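Local coordinates for protein ykuJ (PDB 2FFG) that is of unknown function but belongs to the DUF1797 family and forms a two-chain assembly, each chain packing helices on an antiparallel sheet, at residues L14-Y28 with V39-F53. Residues are numbered along the deposited sequence; the frame is centred on the assembly and turned at random.
Sequences LQETAEAANEPMQRY and VKYFEKNQTFELTVF
Q15 lays its CB over the ring of Y41, 3.5 Å from the ring centroid and 8° off the normal, a CH-pi contact that shows how a helix settles on the sheet it precedes. A chi1 of 180° swings the Y41 ring away from its own N and against helix 14-21. At the ring's edge stand A18 CB, 3.5 Å from Y41 CD2, and the carboxylate of E19, turned 69° to the ring plane; L14 CD1 packs on Y41 CB. E19, bent at chi2, brings OE2 within 3.4 Å of Y41 OH, a weak bond, while Q46 NE2 gives the same oxygen a second weak one. An alanine at Y41 is likely to open a gap against Q15 and A18 and to cost E19 OE2 its phenol partner.

After N22, which ends the helix in a Schellman motif, strand 25-28 returns antiparallel to strand 39-42. Y41 N donates to O of M25, a selenomethionine in the model, at 2.8 Å, and R27 and V39 exchange two further backbone bonds. The guanidinium of R27 turns from this pairing to a salt bridge with E16 of the second subunit. Y28 CE1 meets F53 CZ at 3.7 Å. E43, though poorly ordered, places OE1 2.7 Å from A18 O, so its carboxylate may be protonated. Backbone bonds thus set the strand register, whereas the tyrosine forms a main part of the helix's seat.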
loop_
_atom_site.group_PDB
_atom_site.type_symbol
_atom_site.label_atom_id
_atom_site.label_comp_id
_atom_site.label_asym_id
_atom_site.label_seq_id
_atom_site.Cartn_x
_atom_site.Cartn_y
_atom_site.Cartn_z
ATOM N N LEU A 14 4.963 -4.492 -4.047
ATOM C CA LEU A 14 5.570 -4.995 -2.819
ATOM C C LEU A 14 7.002 -5.453 -3.103
ATOM O O LEU A 14 7.913 -5.160 -2.332
ATOM C CB LEU A 14 4.728 -6.152 -2.250
ATOM C CG LEU A 14 4.914 -6.728 -0.829
ATOM C CD1 LEU A 14 5.917 -7.852 -0.823
ATOM C CD2 LEU A 14 5.319 -5.628 0.139
ATOM N N GLN A 15 7.209 -6.165 -4.206
ATOM C CA GLN A 15 8.556 -6.623 -4.538
ATOM C C GLN A 15 9.376 -5.450 -5.057
ATOM O O GLN A 15 10.552 -5.301 -4.732
ATOM C CB GLN A 15 8.517 -7.738 -5.588
ATOM C CG GLN A 15 7.545 -7.500 -6.720
ATOM C CD GLN A 15 7.796 -8.412 -7.905
ATOM O OE1 GLN A 15 8.031 -9.614 -7.745
ATOM N NE2 GLN A 15 7.735 -7.845 -9.112
ATOM N N GLU A 16 8.736 -4.619 -5.864
ATOM C CA GLU A 16 9.379 -3.448 -6.426
ATOM C C GLU A 16 9.972 -2.611 -5.296
ATOM O O GLU A 16 11.107 -2.138 -5.376
ATOM C CB GLU A 16 8.339 -2.648 -7.211
ATOM C CG GLU A 16 8.792 -1.301 -7.723
ATOM C CD GLU A 16 7.671 -0.560 -8.444
ATOM O OE1 GLU A 16 6.569 -0.431 -7.860
ATOM O OE2 GLU A 16 7.894 -0.108 -9.590
ATOM N N THR A 17 9.203 -2.446 -4.229
ATOM C CA THR A 17 9.655 -1.661 -3.093
ATOM C C THR A 17 10.738 -2.377 -2.295
ATOM O O THR A 17 11.602 -1.740 -1.695
ATOM C CB THR A 17 8.473 -1.325 -2.171
ATOM O OG1 THR A 17 7.495 -0.585 -2.914
ATOM C CG2 THR A 17 8.932 -0.499 -0.989
ATOM N N ALA A 18 10.705 -3.704 -2.305
ATOM C CA ALA A 18 11.691 -4.486 -1.579
ATOM C C ALA A 18 13.061 -4.494 -2.259
ATOM O O ALA A 18 14.095 -4.508 -1.588
ATOM C CB ALA A 18 11.195 -5.904 -1.413
ATOM N N GLU A 19 13.073 -4.496 -3.587
ATOM C CA GLU A 19 14.331 -4.513 -4.321
ATOM C C GLU A 19 15.081 -3.197 -4.130
ATOM O O GLU A 19 16.295 -3.184 -3.928
ATOM C CB GLU A 19 14.067 -4.774 -5.809
ATOM C CG GLU A 19 13.447 -6.147 -6.094
ATOM C CD GLU A 19 14.449 -7.294 -6.039
ATOM O OE1 GLU A 19 15.498 -7.155 -5.384
ATOM O OE2 GLU A 19 14.180 -8.351 -6.645
ATOM N N ALA A 20 14.340 -2.098 -4.175
ATOM C CA ALA A 20 14.910 -0.765 -4.003
ATOM C C ALA A 20 15.430 -0.531 -2.582
ATOM O O ALA A 20 16.527 -0.007 -2.388
ATOM C CB ALA A 20 13.869 0.292 -4.357
ATOM N N ALA A 21 14.637 -0.912 -1.590
ATOM C CA ALA A 21 15.028 -0.739 -0.200
ATOM C C ALA A 21 16.109 -1.753 0.151
ATOM O O ALA A 21 16.733 -1.678 1.212
ATOM C CB ALA A 21 13.817 -0.933 0.708
ATOM N N ASN A 22 16.328 -2.694 -0.760
ATOM C CA ASN A 22 17.306 -3.748 -0.563
ATOM C C ASN A 22 17.117 -4.457 0.767
ATOM O O ASN A 22 18.081 -4.739 1.477
ATOM C CB ASN A 22 18.728 -3.196 -0.669
ATOM C CG ASN A 22 19.382 -3.534 -2.000
ATOM O OD1 ASN A 22 19.654 -4.699 -2.293
ATOM N ND2 ASN A 22 19.624 -2.519 -2.817
ATOM N N GLU A 23 15.861 -4.746 1.096
ATOM C CA GLU A 23 15.527 -5.449 2.329
ATOM C C GLU A 23 14.116 -6.025 2.262
ATOM O O GLU A 23 13.235 -5.461 1.610
ATOM C CB GLU A 23 15.645 -4.516 3.541
ATOM C CG GLU A 23 14.472 -3.582 3.753
ATOM C CD GLU A 23 14.531 -2.878 5.098
ATOM O OE1 GLU A 23 15.394 -1.994 5.278
ATOM O OE2 GLU A 23 13.718 -3.219 5.982
ATOM N N PRO A 24 13.888 -7.163 2.933
ATOM C CA PRO A 24 12.579 -7.818 2.950
ATOM C C PRO A 24 11.482 -6.826 3.290
ATOM O O PRO A 24 11.688 -5.910 4.086
ATOM C CB PRO A 24 12.734 -8.870 4.037
ATOM C CG PRO A 24 14.175 -9.223 3.959
ATOM C CD PRO A 24 14.839 -7.876 3.802
HETATM N N MSE A 25 10.320 -7.002 2.676
HETATM C CA MSE A 25 9.193 -6.124 2.932
HETATM C C MSE A 25 7.936 -6.984 3.022
HETATM O O MSE A 25 7.873 -8.055 2.426
HETATM C CB MSE A 25 9.058 -5.093 1.814
HETATM C CG MSE A 25 8.684 -3.707 2.316
HETATM SE SE MSE A 25 10.149 -2.817 3.241
HETATM C CE MSE A 25 10.606 -1.559 1.844
ATOM N N GLN A 26 6.938 -6.513 3.760
ATOM C CA GLN A 26 5.717 -7.282 3.933
ATOM C C GLN A 26 4.465 -6.420 4.025
ATOM O O GLN A 26 4.544 -5.228 4.293
ATOM C CB GLN A 26 5.839 -8.112 5.205
ATOM C CG GLN A 26 6.198 -7.261 6.401
ATOM C CD GLN A 26 6.143 -8.020 7.702
ATOM O OE1 GLN A 26 5.096 -8.547 8.077
ATOM N NE2 GLN A 26 7.272 -8.077 8.408
ATOM N N ARG A 27 3.310 -7.039 3.793
ATOM C CA ARG A 27 2.028 -6.355 3.908
ATOM C C ARG A 27 0.929 -7.354 4.282
ATOM O O ARG A 27 1.104 -8.573 4.168
ATOM C CB ARG A 27 1.666 -5.607 2.620
ATOM C CG ARG A 27 1.238 -6.462 1.446
ATOM C CD ARG A 27 1.198 -5.623 0.184
ATOM N NE ARG A 27 0.110 -4.640 0.165
ATOM C CZ ARG A 27 0.060 -3.585 -0.655
ATOM N NH1 ARG A 27 1.040 -3.358 -1.530
ATOM N NH2 ARG A 27 -0.979 -2.756 -0.611
ATOM N N TYR A 28 -0.193 -6.823 4.750
ATOM C CA TYR A 28 -1.318 -7.638 5.169
ATOM C C TYR A 28 -2.440 -7.565 4.162
ATOM O O TYR A 28 -2.525 -6.647 3.356
ATOM C CB TYR A 28 -1.883 -7.142 6.502
ATOM C CG TYR A 28 -0.968 -7.311 7.674
ATOM C CD1 TYR A 28 -0.875 -8.532 8.336
ATOM C CD2 TYR A 28 -0.174 -6.255 8.122
ATOM C CE1 TYR A 28 -0.011 -8.705 9.420
ATOM C CE2 TYR A 28 0.700 -6.416 9.214
ATOM C CZ TYR A 28 0.773 -7.645 9.854
ATOM O OH TYR A 28 1.624 -7.819 10.923
ATOM N N VAL A 39 2.082 -11.131 3.515
ATOM C CA VAL A 39 3.047 -11.680 2.585
ATOM C C VAL A 39 4.347 -10.898 2.689
ATOM O O VAL A 39 4.347 -9.675 2.767
ATOM C CB VAL A 39 2.514 -11.640 1.122
ATOM C CG1 VAL A 39 2.133 -10.221 0.745
ATOM C CG2 VAL A 39 3.573 -12.176 0.157
ATOM N N LYS A 40 5.453 -11.623 2.715
ATOM C CA LYS A 40 6.764 -11.005 2.800
ATOM C C LYS A 40 7.563 -11.399 1.560
ATOM O O LYS A 40 7.579 -12.570 1.154
ATOM C CB LYS A 40 7.470 -11.476 4.067
ATOM C CG LYS A 40 8.740 -10.731 4.402
ATOM C CD LYS A 40 9.204 -11.087 5.810
ATOM C CE LYS A 40 10.405 -10.255 6.231
ATOM N NZ LYS A 40 10.826 -10.555 7.627
ATOM N N TYR A 41 8.197 -10.418 0.936
ATOM C CA TYR A 41 8.993 -10.682 -0.250
ATOM C C TYR A 41 10.474 -10.680 0.070
ATOM O O TYR A 41 10.998 -9.683 0.570
ATOM C CB TYR A 41 8.724 -9.636 -1.334
ATOM C CG TYR A 41 9.539 -9.878 -2.582
ATOM C CD1 TYR A 41 9.251 -10.954 -3.418
ATOM C CD2 TYR A 41 10.609 -9.052 -2.917
ATOM C CE1 TYR A 41 10.003 -11.208 -4.563
ATOM C CE2 TYR A 41 11.379 -9.295 -4.067
ATOM C CZ TYR A 41 11.065 -10.378 -4.885
ATOM O OH TYR A 41 11.797 -10.625 -6.025
ATOM N N PHE A 42 11.145 -11.795 -0.209
ATOM C CA PHE A 42 12.581 -11.895 0.027
ATOM C C PHE A 42 13.302 -11.829 -1.310
ATOM O O PHE A 42 13.134 -12.711 -2.144
ATOM C CB PHE A 42 12.935 -13.214 0.716
ATOM C CG PHE A 42 12.333 -13.369 2.079
ATOM C CD1 PHE A 42 11.005 -13.749 2.233
ATOM C CD2 PHE A 42 13.090 -13.120 3.215
ATOM C CE1 PHE A 42 10.442 -13.876 3.502
ATOM C CE2 PHE A 42 12.537 -13.245 4.489
ATOM C CZ PHE A 42 11.213 -13.623 4.631
ATOM N N GLU A 43 14.096 -10.782 -1.526
ATOM C CA GLU A 43 14.834 -10.657 -2.783
ATOM C C GLU A 43 16.100 -11.495 -2.714
ATOM O O GLU A 43 17.072 -11.240 -3.424
ATOM C CB GLU A 43 15.192 -9.203 -3.067
ATOM C CG GLU A 43 16.239 -8.629 -2.148
ATOM C CD GLU A 43 15.895 -7.222 -1.728
ATOM O OE1 GLU A 43 14.861 -7.045 -1.048
ATOM O OE2 GLU A 43 16.651 -6.298 -2.082
ATOM N N LYS A 44 16.064 -12.494 -1.835
ATOM C CA LYS A 44 17.154 -13.441 -1.639
ATOM C C LYS A 44 16.818 -14.553 -2.622
ATOM O O LYS A 44 17.156 -15.726 -2.446
ATOM C CB LYS A 44 17.143 -13.957 -0.202
ATOM C CG LYS A 44 17.287 -12.856 0.843
ATOM C CD LYS A 44 16.009 -12.044 0.992
ATOM C CE LYS A 44 16.202 -10.822 1.874
ATOM N NZ LYS A 44 16.973 -9.766 1.172
ATOM N N ASN A 45 16.125 -14.113 -3.660
ATOM C CA ASN A 45 15.633 -14.902 -4.774
ATOM C C ASN A 45 14.531 -13.944 -5.202
ATOM O O ASN A 45 14.680 -12.729 -5.066
ATOM C CB ASN A 45 15.019 -16.226 -4.310
ATOM C CG ASN A 45 14.807 -17.214 -5.462
ATOM O OD1 ASN A 45 15.643 -18.090 -5.714
ATOM N ND2 ASN A 45 13.689 -17.066 -6.170
ATOM N N GLN A 46 13.425 -14.477 -5.689
ATOM C CA GLN A 46 12.313 -13.635 -6.101
ATOM C C GLN A 46 11.088 -14.312 -5.503
ATOM O O GLN A 46 10.054 -14.438 -6.158
ATOM C CB GLN A 46 12.220 -13.611 -7.630
ATOM C CG GLN A 46 13.563 -13.390 -8.333
ATOM C CD GLN A 46 13.993 -11.934 -8.350
ATOM O OE1 GLN A 46 13.442 -11.129 -9.100
ATOM N NE2 GLN A 46 14.974 -11.587 -7.521
ATOM N N THR A 47 11.214 -14.728 -4.243
ATOM C CA THR A 47 10.148 -15.447 -3.555
ATOM C C THR A 47 9.290 -14.706 -2.538
ATOM O O THR A 47 9.699 -13.731 -1.911
ATOM C CB THR A 47 10.705 -16.687 -2.836
ATOM O OG1 THR A 47 11.532 -16.273 -1.740
ATOM C CG2 THR A 47 11.523 -17.543 -3.804
ATOM N N PHE A 48 8.082 -15.217 -2.373
ATOM C CA PHE A 48 7.134 -14.658 -1.434
ATOM C C PHE A 48 6.901 -15.671 -0.332
ATOM O O PHE A 48 6.892 -16.879 -0.574
ATOM C CB PHE A 48 5.805 -14.371 -2.120
ATOM C CG PHE A 48 5.896 -13.356 -3.219
ATOM C CD1 PHE A 48 6.441 -13.690 -4.452
ATOM C CD2 PHE A 48 5.447 -12.058 -3.017
ATOM C CE1 PHE A 48 6.537 -12.745 -5.469
ATOM C CE2 PHE A 48 5.539 -11.106 -4.027
ATOM C CZ PHE A 48 6.083 -11.446 -5.249
ATOM N N GLU A 49 6.745 -15.176 0.886
ATOM C CA GLU A 49 6.458 -16.041 2.014
ATOM C C GLU A 49 5.085 -15.628 2.537
ATOM O O GLU A 49 4.891 -14.504 2.997
ATOM C CB GLU A 49 7.502 -15.878 3.111
ATOM C CG GLU A 49 7.263 -16.804 4.287
ATOM C CD GLU A 49 8.197 -16.527 5.443
ATOM O OE1 GLU A 49 8.147 -15.405 5.995
ATOM O OE2 GLU A 49 8.978 -17.430 5.799
ATOM N N LEU A 50 4.126 -16.533 2.432
ATOM C CA LEU A 50 2.782 -16.251 2.896
ATOM C C LEU A 50 2.547 -16.812 4.300
ATOM O O LEU A 50 2.798 -17.985 4.566
ATOM C CB LEU A 50 1.769 -16.846 1.928
ATOM C CG LEU A 50 0.292 -16.618 2.252
ATOM C CD1 LEU A 50 -0.121 -15.201 1.888
ATOM C CD2 LEU A 50 -0.544 -17.617 1.476
ATOM N N THR A 51 2.075 -15.950 5.189
ATOM C CA THR A 51 1.773 -16.321 6.562
ATOM C C THR A 51 0.255 -16.261 6.737
ATOM O O THR A 51 -0.367 -15.226 6.492
ATOM C CB THR A 51 2.474 -15.361 7.536
ATOM O OG1 THR A 51 3.892 -15.493 7.377
ATOM C CG2 THR A 51 2.106 -15.678 8.969
ATOM N N VAL A 52 -0.329 -17.390 7.139
ATOM C CA VAL A 52 -1.773 -17.514 7.324
ATOM C C VAL A 52 -2.118 -17.550 8.811
ATOM O O VAL A 52 -1.717 -18.466 9.533
ATOM C CB VAL A 52 -2.298 -18.815 6.675
ATOM C CG1 VAL A 52 -3.824 -18.845 6.719
ATOM C CG2 VAL A 52 -1.773 -18.934 5.251
ATOM N N PHE A 53 -2.887 -16.572 9.266
ATOM C CA PHE A 53 -3.230 -16.506 10.682
ATOM C C PHE A 53 -4.363 -17.434 11.114
ATOM O O PHE A 53 -5.254 -17.780 10.332
ATOM C CB PHE A 53 -3.563 -15.054 11.062
ATOM C CG PHE A 53 -2.453 -14.081 10.744
ATOM C CD1 PHE A 53 -1.228 -14.163 11.403
ATOM C CD2 PHE A 53 -2.612 -13.121 9.742
ATOM C CE1 PHE A 53 -0.175 -13.306 11.067
ATOM C CE2 PHE A 53 -1.567 -12.259 9.395
ATOM C CZ PHE A 53 -0.346 -12.351 10.057
#